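Cellulose binding domain-containing protein (Clostridium clariflavum, PDB 4B96) probably binds cellulose through this calcium-containing family 3b carbohydrate-binding module, one part of a longer membrane protein of a biomass-sensing system. Local coordinates at residues Y60-Y74 / K84-P96. Numbering follows the deposited sequence.
Sequences YSLGDEKNDVKGKVY and KYLEVTFEKGSIP
This antiparallel beta hairpin, strands 69-74 and 84-90, lies at one edge of a five-stranded sheet in the CBM3 beta sandwich, with 69-74 outermost. K70 pairs with T89, K72 with E87 and Y74 with Y85, each through two backbone hydrogen bonds. V69, V88 and F90 lie on the inner face; V88 and F90 pack on F25 of the other sheet. V69 CG1 meets V88 CG1 at 3.6 Å. V69 CG2 lies over one face of the Y60 ring, toward its rim; the Y60 plane is at 36° to that of F90.

On the other face, Y74 CB sits over the Y85 ring, 3.9 Å from its centroid. The ring planes are 27° apart and overlap little. With CG between the backbone N and the carbonyl carbon (chi1 53°), the Y85 ring reaches under Y74 CB. R43 makes a cation-pi contact with Y85 and a salt bridge to E87 OE1, while a water links E87 OE2 to Y74 OH.

Past the strand, K92 bends back across D68. Its NZ donates to L62 O at 3.1 Å, with D68 OD2 nearby but beyond salt-bridge range. The hydroxyl of buried Y60 donates to a lone pair of K92 O at 2.7 Å, in the carbonyl plane.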
# COMPACT_ATOMS: atom_id res chain seq x y z
N TYR A 60 1.39 -6.68 -24.27
CA TYR A 60 1.45 -5.31 -23.75
C TYR A 60 0.35 -4.53 -24.51
O TYR A 60 0.46 -4.33 -25.70
CB TYR A 60 2.84 -4.67 -24.01
CG TYR A 60 2.98 -3.21 -23.60
CD1 TYR A 60 2.28 -2.72 -22.48
CD2 TYR A 60 3.79 -2.33 -24.34
CE1 TYR A 60 2.41 -1.41 -22.06
CE2 TYR A 60 3.93 -0.99 -23.93
CZ TYR A 60 3.23 -0.54 -22.79
OH TYR A 60 3.35 0.77 -22.39
N SER A 61 -0.71 -4.13 -23.84
CA SER A 61 -1.82 -3.56 -24.58
C SER A 61 -1.53 -2.17 -25.18
O SER A 61 -2.30 -1.69 -25.98
CB SER A 61 -3.07 -3.50 -23.69
OG SER A 61 -2.83 -2.65 -22.56
N LEU A 62 -0.41 -1.53 -24.81
CA LEU A 62 -0.16 -0.18 -25.27
C LEU A 62 1.07 -0.04 -26.15
O LEU A 62 1.50 1.07 -26.47
CB LEU A 62 -0.03 0.75 -24.06
CG LEU A 62 -1.28 0.78 -23.17
CD1 LEU A 62 -0.92 1.57 -21.95
CD2 LEU A 62 -2.47 1.40 -23.87
N GLY A 63 1.68 -1.13 -26.54
CA GLY A 63 2.79 -0.96 -27.45
C GLY A 63 3.39 -2.29 -27.78
O GLY A 63 2.72 -3.32 -27.77
N ASP A 64 4.68 -2.26 -28.08
CA ASP A 64 5.35 -3.40 -28.63
C ASP A 64 5.98 -4.18 -27.51
O ASP A 64 6.74 -3.61 -26.69
CB ASP A 64 6.38 -2.97 -29.67
CG ASP A 64 7.05 -4.16 -30.32
OD1 ASP A 64 6.37 -4.89 -31.08
OD2 ASP A 64 8.24 -4.40 -30.01
N GLU A 65 5.69 -5.49 -27.45
CA GLU A 65 6.14 -6.31 -26.31
C GLU A 65 7.67 -6.35 -26.26
O GLU A 65 8.28 -6.11 -25.21
CB GLU A 65 5.59 -7.73 -26.44
CG GLU A 65 4.04 -7.90 -26.20
CD GLU A 65 3.19 -7.27 -27.29
OE1 GLU A 65 3.75 -7.10 -28.40
OE2 GLU A 65 1.95 -7.02 -27.06
N LYS A 66 8.30 -6.61 -27.39
CA LYS A 66 9.78 -6.67 -27.42
C LYS A 66 10.48 -5.33 -27.06
O LYS A 66 11.24 -5.20 -26.08
CB LYS A 66 10.21 -7.19 -28.78
CG LYS A 66 9.40 -8.44 -29.13
CD LYS A 66 9.68 -9.00 -30.52
CE LYS A 66 9.86 -10.52 -30.47
NZ LYS A 66 10.18 -11.07 -31.84
N ASN A 67 10.15 -4.32 -27.83
CA ASN A 67 10.83 -3.05 -27.69
C ASN A 67 10.43 -2.15 -26.53
O ASN A 67 11.25 -1.39 -26.07
CB ASN A 67 10.71 -2.30 -28.97
CG ASN A 67 11.45 -2.99 -30.07
OD1 ASN A 67 12.55 -3.51 -29.85
ND2 ASN A 67 10.85 -3.03 -31.25
N ASP A 68 9.18 -2.20 -26.09
CA ASP A 68 8.68 -1.15 -25.17
C ASP A 68 8.65 -1.51 -23.70
O ASP A 68 8.52 -0.60 -22.88
CB ASP A 68 7.28 -0.66 -25.57
CG ASP A 68 7.29 -0.02 -26.98
OD1 ASP A 68 8.39 0.31 -27.47
OD2 ASP A 68 6.20 0.17 -27.58
N VAL A 69 8.70 -2.80 -23.36
CA VAL A 69 8.57 -3.22 -21.98
C VAL A 69 9.91 -3.86 -21.58
O VAL A 69 10.38 -4.75 -22.28
CB VAL A 69 7.46 -4.25 -21.79
CG1 VAL A 69 7.38 -4.63 -20.28
CG2 VAL A 69 6.10 -3.68 -22.25
N LYS A 70 10.56 -3.37 -20.52
CA LYS A 70 11.90 -3.85 -20.14
C LYS A 70 11.87 -4.45 -18.75
O LYS A 70 11.08 -4.02 -17.92
CB LYS A 70 12.90 -2.67 -20.14
CG LYS A 70 12.99 -1.94 -21.51
CD LYS A 70 13.44 -2.89 -22.59
CE LYS A 70 13.83 -2.14 -23.88
NZ LYS A 70 14.11 -3.15 -24.97
N GLY A 71 12.74 -5.42 -18.48
CA GLY A 71 12.74 -6.02 -17.16
C GLY A 71 14.17 -6.26 -16.68
O GLY A 71 15.03 -6.65 -17.46
N LYS A 72 14.44 -6.02 -15.41
CA LYS A 72 15.76 -6.34 -14.86
C LYS A 72 15.57 -6.80 -13.42
O LYS A 72 14.71 -6.26 -12.68
CB LYS A 72 16.60 -5.07 -14.87
CG LYS A 72 18.03 -5.25 -14.38
CD LYS A 72 18.76 -3.91 -14.69
CE LYS A 72 20.25 -3.90 -14.31
NZ LYS A 72 20.72 -5.27 -14.04
N VAL A 73 16.36 -7.78 -12.98
CA VAL A 73 16.25 -8.24 -11.58
C VAL A 73 17.30 -7.51 -10.74
O VAL A 73 18.47 -7.37 -11.16
CB VAL A 73 16.46 -9.78 -11.53
CG1 VAL A 73 16.59 -10.29 -10.07
CG2 VAL A 73 15.28 -10.47 -12.27
N TYR A 74 16.89 -7.08 -9.54
CA TYR A 74 17.79 -6.39 -8.60
C TYR A 74 17.79 -7.11 -7.27
O TYR A 74 16.77 -7.67 -6.85
CB TYR A 74 17.29 -4.93 -8.36
CG TYR A 74 17.31 -4.07 -9.57
CD1 TYR A 74 16.21 -4.06 -10.46
CD2 TYR A 74 18.42 -3.26 -9.86
CE1 TYR A 74 16.24 -3.24 -11.56
CE2 TYR A 74 18.46 -2.47 -10.99
CZ TYR A 74 17.33 -2.47 -11.82
OH TYR A 74 17.30 -1.69 -12.94
N LYS A 84 15.08 -10.53 -3.83
CA LYS A 84 15.19 -9.82 -5.11
C LYS A 84 13.86 -9.22 -5.48
O LYS A 84 12.82 -9.56 -4.90
CB LYS A 84 15.55 -10.85 -6.22
CG LYS A 84 17.04 -11.36 -6.06
CD LYS A 84 17.32 -12.46 -7.02
CE LYS A 84 18.75 -12.95 -6.79
NZ LYS A 84 18.95 -14.09 -7.67
N TYR A 85 13.90 -8.38 -6.51
CA TYR A 85 12.69 -8.02 -7.24
C TYR A 85 13.00 -7.93 -8.71
O TYR A 85 14.08 -7.58 -9.12
CB TYR A 85 12.06 -6.70 -6.75
CG TYR A 85 13.00 -5.49 -6.71
CD1 TYR A 85 13.16 -4.66 -7.83
CD2 TYR A 85 13.70 -5.18 -5.55
CE1 TYR A 85 13.99 -3.53 -7.82
CE2 TYR A 85 14.56 -4.04 -5.51
CZ TYR A 85 14.67 -3.23 -6.67
OH TYR A 85 15.48 -2.13 -6.65
N LEU A 86 12.00 -8.27 -9.51
CA LEU A 86 12.00 -7.92 -10.92
C LEU A 86 11.40 -6.52 -10.98
O LEU A 86 10.34 -6.26 -10.39
CB LEU A 86 11.09 -8.85 -11.70
CG LEU A 86 10.69 -8.42 -13.13
CD1 LEU A 86 11.87 -8.57 -14.05
CD2 LEU A 86 9.51 -9.27 -13.64
N GLU A 87 12.07 -5.62 -11.69
CA GLU A 87 11.50 -4.34 -11.99
C GLU A 87 11.15 -4.19 -13.47
O GLU A 87 12.04 -4.28 -14.38
CB GLU A 87 12.51 -3.26 -11.62
CG GLU A 87 11.88 -1.87 -11.80
CD GLU A 87 12.73 -0.83 -11.11
OE1 GLU A 87 12.53 -0.58 -9.87
OE2 GLU A 87 13.62 -0.28 -11.81
N VAL A 88 9.88 -3.94 -13.73
CA VAL A 88 9.37 -3.73 -15.09
C VAL A 88 9.27 -2.21 -15.35
O VAL A 88 8.69 -1.49 -14.54
CB VAL A 88 7.99 -4.37 -15.27
CG1 VAL A 88 7.44 -4.10 -16.70
CG2 VAL A 88 8.10 -5.94 -15.04
N THR A 89 9.82 -1.76 -16.48
CA THR A 89 9.76 -0.37 -16.86
C THR A 89 9.32 -0.32 -18.33
O THR A 89 9.21 -1.37 -18.97
CB THR A 89 11.15 0.31 -16.72
OG1 THR A 89 12.13 -0.48 -17.42
CG2 THR A 89 11.57 0.46 -15.22
N PHE A 90 9.04 0.89 -18.83
CA PHE A 90 8.44 1.09 -20.15
C PHE A 90 9.19 2.14 -20.87
O PHE A 90 9.41 3.21 -20.31
CB PHE A 90 7.00 1.57 -19.98
CG PHE A 90 6.19 0.60 -19.21
CD1 PHE A 90 6.17 0.66 -17.80
CD2 PHE A 90 5.53 -0.42 -19.87
CE1 PHE A 90 5.44 -0.28 -17.03
CE2 PHE A 90 4.80 -1.39 -19.12
CZ PHE A 90 4.73 -1.29 -17.69
N GLU A 91 9.51 1.89 -22.14
CA GLU A 91 10.16 2.90 -22.97
C GLU A 91 9.13 3.80 -23.58
O GLU A 91 9.45 4.88 -24.05
CB GLU A 91 10.92 2.24 -24.13
CG GLU A 91 12.00 1.28 -23.68
CD GLU A 91 13.31 1.95 -23.36
OE1 GLU A 91 13.29 3.16 -23.03
OE2 GLU A 91 14.37 1.27 -23.46
N LYS A 92 7.89 3.33 -23.62
CA LYS A 92 6.81 4.07 -24.27
C LYS A 92 5.47 3.57 -23.75
O LYS A 92 5.34 2.40 -23.36
CB LYS A 92 6.85 3.84 -25.80
CG LYS A 92 5.94 4.79 -26.54
CD LYS A 92 5.25 4.14 -27.76
CE LYS A 92 4.19 3.13 -27.31
NZ LYS A 92 3.16 2.95 -28.35
N GLY A 93 4.45 4.43 -23.74
CA GLY A 93 3.14 4.00 -23.25
C GLY A 93 2.47 5.09 -22.46
O GLY A 93 3.11 5.78 -21.64
N SER A 94 1.18 5.31 -22.72
CA SER A 94 0.48 6.37 -22.03
C SER A 94 -0.91 5.82 -21.68
O SER A 94 -1.65 5.43 -22.58
CB SER A 94 0.39 7.57 -22.98
OG SER A 94 -0.25 8.65 -22.34
N ILE A 95 -1.28 5.74 -20.39
CA ILE A 95 -2.58 5.16 -20.09
C ILE A 95 -3.65 6.22 -20.07
O ILE A 95 -3.58 7.13 -19.28
CB ILE A 95 -2.63 4.46 -18.71
CG1 ILE A 95 -1.39 3.60 -18.48
CG2 ILE A 95 -3.93 3.61 -18.60
CD1 ILE A 95 -1.43 2.81 -17.11
N PRO A 96 -4.68 6.08 -20.93
CA PRO A 96 -5.78 7.04 -20.92
C PRO A 96 -6.57 6.96 -19.60
O PRO A 96 -6.74 5.88 -19.05
CB PRO A 96 -6.67 6.58 -22.09
CG PRO A 96 -5.72 5.83 -23.02
CD PRO A 96 -4.77 5.12 -22.04
O HOH W 1 14.82 -1.04 -14.07